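Local coordinates for thioredoxin-like fold domain-containing protein (Paracoccus denitrificans, PDB 3DML) that probably reduces or exchanges disulfide bonds in the periplasm as a thioredoxin-like thiol-disulfide oxidoreductase that serves chemotrophic sulfur oxidation, at residues Glu39-Glu49 against Tyr95-Ala106. Sequence-based numbering, arbitrary orientation.
Sequences EIAPQYPLTDE and YPGEDFFWPMLA
Y95 reaches E39 with its hydroxyl: OH donates to E39 OE1 at 2.5 Å, meeting the carboxylate on its anti side, 16° out of plane. Tyrosine suits this place because its ring also touches I40 CG1 and packs edge-to-face with W36 of helix 31-39. At phi 145° a side chain on G97 would be jammed against the carbonyl O of P96, so glycine suits this N-cap of helix 98-112. A water accepts from E98 N (2.8 Å) and donates to E39 OE1. The methylenes of E98 give I40 an apolar surface, CG lying 3.6 Å from I40 CD1.

In this thioredoxin fold, helix 98-112 packs on the central sheet, with F101 and L105 on L22 of strand 20-26, and the segment 39-49, which leads from helix 31-39 to helix 48-52, lies against that helix. F101 is buried between helix and sheet; with CG anti to the backbone N (chi1 -179°), its CE2 lies 3.8 Å from I40 CG2, and Y44 CE1 comes in at its ring edge. The broad W102 meets I40 CD1 at NE1 (3.6 Å) and Y44 CD1 at CH2 (3.8 Å), with T47 OG1 near CH2; that hydroxyl donates to Y44 O and, as N-cap of helix 48-52, accepts from G50 N. L105 sets CD2 at the edge of the Y44 ring, whose OH bonds to A53 O. E49, in one of its two conformers, places OE2 near W102 CE3.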
# COMPACT_ATOMS: atom_id res chain seq x y z
N GLU A 39 -0.43 -3.62 13.43
CA GLU A 39 -1.88 -3.71 13.52
C GLU A 39 -2.52 -4.43 12.35
O GLU A 39 -3.38 -5.30 12.54
CB GLU A 39 -2.50 -2.32 13.66
CG GLU A 39 -2.19 -1.71 15.00
CD GLU A 39 -2.52 -0.23 15.11
OE1 GLU A 39 -3.27 0.34 14.27
OE2 GLU A 39 -2.01 0.35 16.10
N ILE A 40 -2.13 -4.04 11.13
CA ILE A 40 -2.75 -4.58 9.93
C ILE A 40 -1.91 -5.73 9.34
O ILE A 40 -2.47 -6.78 8.97
CB ILE A 40 -2.95 -3.50 8.84
CG1 ILE A 40 -3.93 -2.38 9.29
CG2 ILE A 40 -3.37 -4.12 7.51
CD1 ILE A 40 -5.32 -2.87 9.55
N ALA A 41 -0.60 -5.54 9.23
CA ALA A 41 0.27 -6.50 8.53
C ALA A 41 0.04 -7.99 8.91
O ALA A 41 -0.05 -8.83 8.04
CB ALA A 41 1.76 -6.13 8.68
N PRO A 42 -0.04 -8.31 10.22
CA PRO A 42 -0.26 -9.72 10.58
C PRO A 42 -1.58 -10.30 10.01
O PRO A 42 -1.60 -11.45 9.55
CB PRO A 42 -0.29 -9.70 12.12
CG PRO A 42 0.37 -8.38 12.52
CD PRO A 42 0.02 -7.42 11.41
N GLN A 43 -2.67 -9.52 10.01
CA GLN A 43 -3.96 -9.99 9.50
C GLN A 43 -4.00 -9.99 7.98
O GLN A 43 -4.70 -10.78 7.36
CB GLN A 43 -5.10 -9.05 9.94
CG GLN A 43 -5.05 -8.66 11.38
CD GLN A 43 -6.13 -7.66 11.73
OE1 GLN A 43 -5.90 -6.43 11.75
NE2 GLN A 43 -7.33 -8.17 12.01
N TYR A 44 -3.26 -9.06 7.38
CA TYR A 44 -3.44 -8.73 5.98
C TYR A 44 -3.48 -9.93 4.99
O TYR A 44 -4.46 -10.09 4.27
CB TYR A 44 -2.42 -7.64 5.56
CG TYR A 44 -2.74 -7.06 4.22
CD1 TYR A 44 -3.72 -6.08 4.08
CD2 TYR A 44 -2.07 -7.51 3.08
CE1 TYR A 44 -4.03 -5.55 2.83
CE2 TYR A 44 -2.36 -6.99 1.83
CZ TYR A 44 -3.34 -6.00 1.70
OH TYR A 44 -3.64 -5.48 0.46
N PRO A 45 -2.43 -10.77 4.96
CA PRO A 45 -2.49 -11.87 3.97
C PRO A 45 -3.52 -12.96 4.29
O PRO A 45 -3.74 -13.86 3.48
CB PRO A 45 -1.06 -12.43 4.00
CG PRO A 45 -0.59 -12.18 5.38
CD PRO A 45 -1.16 -10.81 5.72
N LEU A 46 -4.15 -12.86 5.46
CA LEU A 46 -5.15 -13.83 5.90
C LEU A 46 -6.58 -13.40 5.60
O LEU A 46 -7.53 -14.16 5.88
CB LEU A 46 -4.97 -14.07 7.40
CG LEU A 46 -3.54 -14.44 7.79
CD1 LEU A 46 -3.43 -14.55 9.31
CD2 LEU A 46 -3.08 -15.71 7.11
N THR A 47 -6.73 -12.21 5.03
CA THR A 47 -8.03 -11.62 4.69
C THR A 47 -8.27 -11.70 3.18
O THR A 47 -7.33 -11.78 2.38
CB THR A 47 -8.11 -10.13 5.11
OG1 THR A 47 -7.15 -9.37 4.36
CG2 THR A 47 -7.82 -9.95 6.59
N ASP A 48 -9.54 -11.65 2.79
CA ASP A 48 -9.87 -11.57 1.37
C ASP A 48 -9.19 -10.39 0.66
O ASP A 48 -8.67 -10.55 -0.45
CB ASP A 48 -11.39 -11.44 1.18
CG ASP A 48 -12.14 -12.65 1.60
OD1 ASP A 48 -11.55 -13.63 2.09
OD2 ASP A 48 -13.37 -12.63 1.45
N GLU A 49 -9.19 -9.21 1.29
CA GLU A 49 -8.55 -8.02 0.71
C GLU A 49 -7.06 -8.23 0.50
O GLU A 49 -6.51 -7.92 -0.55
CB GLU A 49 -8.83 -6.77 1.57
CG GLU A 49 -10.12 -6.06 1.21
CD GLU A 49 -10.44 -4.85 2.13
OE1 GLU A 49 -9.99 -3.72 1.85
OE2 GLU A 49 -11.18 -5.05 3.15
N TYR A 95 -1.95 6.38 7.59
CA TYR A 95 -2.58 5.29 8.30
C TYR A 95 -3.26 5.84 9.57
O TYR A 95 -2.70 5.77 10.67
CB TYR A 95 -1.58 4.17 8.62
CG TYR A 95 -2.20 3.08 9.47
CD1 TYR A 95 -3.35 2.41 9.05
CD2 TYR A 95 -1.64 2.74 10.72
CE1 TYR A 95 -3.95 1.41 9.85
CE2 TYR A 95 -2.23 1.73 11.52
CZ TYR A 95 -3.39 1.09 11.07
OH TYR A 95 -3.99 0.14 11.85
N PRO A 96 -4.46 6.42 9.41
CA PRO A 96 -5.19 6.95 10.58
C PRO A 96 -5.86 5.87 11.45
O PRO A 96 -6.38 6.19 12.53
CB PRO A 96 -6.25 7.88 9.97
CG PRO A 96 -6.06 7.84 8.48
CD PRO A 96 -5.18 6.66 8.14
N GLY A 97 -5.80 4.61 11.03
CA GLY A 97 -6.19 3.51 11.91
C GLY A 97 -6.86 2.42 11.11
O GLY A 97 -7.14 2.61 9.94
N GLU A 98 -7.14 1.29 11.76
CA GLU A 98 -7.60 0.10 11.06
C GLU A 98 -8.86 0.39 10.30
O GLU A 98 -8.97 -0.03 9.15
CB GLU A 98 -7.87 -1.07 12.03
CG GLU A 98 -6.62 -1.65 12.64
CD GLU A 98 -6.89 -2.79 13.62
OE1 GLU A 98 -7.99 -2.82 14.22
OE2 GLU A 98 -5.99 -3.64 13.81
N ASP A 99 -9.79 1.11 10.94
CA ASP A 99 -11.12 1.30 10.37
C ASP A 99 -11.09 2.26 9.19
O ASP A 99 -12.07 2.41 8.47
CB ASP A 99 -12.08 1.83 11.45
CG ASP A 99 -12.40 0.78 12.51
OD1 ASP A 99 -11.69 -0.26 12.55
OD2 ASP A 99 -13.36 1.02 13.31
N PHE A 100 -9.99 2.95 9.02
CA PHE A 100 -9.83 3.83 7.87
C PHE A 100 -9.22 3.04 6.72
O PHE A 100 -9.67 3.13 5.59
CB PHE A 100 -8.99 5.03 8.28
CG PHE A 100 -9.76 5.96 9.16
CD1 PHE A 100 -10.41 7.06 8.61
CD2 PHE A 100 -9.92 5.67 10.52
CE1 PHE A 100 -11.18 7.90 9.42
CE2 PHE A 100 -10.67 6.50 11.34
CZ PHE A 100 -11.31 7.61 10.78
N PHE A 101 -8.26 2.20 7.05
CA PHE A 101 -7.52 1.42 6.06
C PHE A 101 -8.42 0.51 5.24
O PHE A 101 -8.42 0.58 4.03
CB PHE A 101 -6.38 0.64 6.74
CG PHE A 101 -5.56 -0.16 5.76
CD1 PHE A 101 -4.61 0.47 4.94
CD2 PHE A 101 -5.79 -1.52 5.61
CE1 PHE A 101 -3.85 -0.29 4.01
CE2 PHE A 101 -5.04 -2.28 4.70
CZ PHE A 101 -4.09 -1.66 3.90
N TRP A 102 -9.18 -0.36 5.90
CA TRP A 102 -9.94 -1.36 5.16
C TRP A 102 -10.94 -0.85 4.11
O TRP A 102 -10.91 -1.30 2.96
CB TRP A 102 -10.63 -2.35 6.12
CG TRP A 102 -9.68 -3.16 6.98
CD1 TRP A 102 -9.55 -3.12 8.34
CD2 TRP A 102 -8.77 -4.17 6.52
NE1 TRP A 102 -8.60 -4.04 8.75
CE2 TRP A 102 -8.11 -4.69 7.65
CE3 TRP A 102 -8.44 -4.67 5.25
CZ2 TRP A 102 -7.14 -5.69 7.55
CZ3 TRP A 102 -7.48 -5.65 5.15
CH2 TRP A 102 -6.84 -6.16 6.30
N PRO A 103 -11.85 0.06 4.49
CA PRO A 103 -12.83 0.49 3.49
C PRO A 103 -12.20 1.38 2.40
O PRO A 103 -12.68 1.42 1.27
CB PRO A 103 -13.88 1.28 4.31
CG PRO A 103 -13.21 1.70 5.53
CD PRO A 103 -12.06 0.71 5.80
N MSE A 104 -11.13 2.09 2.74
CA MSE A 104 -10.47 2.93 1.73
C MSE A 104 -9.71 2.07 0.74
O MSE A 104 -9.71 2.35 -0.45
CB MSE A 104 -9.59 3.96 2.40
CG MSE A 104 -10.38 4.76 3.42
SE MSE A 104 -9.44 6.29 4.09
CE MSE A 104 -7.77 5.51 4.77
N LEU A 105 -9.11 0.98 1.22
CA LEU A 105 -8.47 0.05 0.31
C LEU A 105 -9.52 -0.63 -0.57
O LEU A 105 -9.35 -0.79 -1.78
CB LEU A 105 -7.68 -1.00 1.10
CG LEU A 105 -7.10 -2.14 0.23
CD1 LEU A 105 -6.07 -1.63 -0.79
CD2 LEU A 105 -6.51 -3.22 1.09
N ALA A 106 -10.64 -1.01 0.05
CA ALA A 106 -11.73 -1.63 -0.69
C ALA A 106 -12.21 -0.73 -1.84
O ALA A 106 -12.45 -1.23 -2.93
CB ALA A 106 -12.89 -2.04 0.25
O HOH W 1 -6.31 1.19 14.45
O HOH W 2 -4.95 -5.47 15.03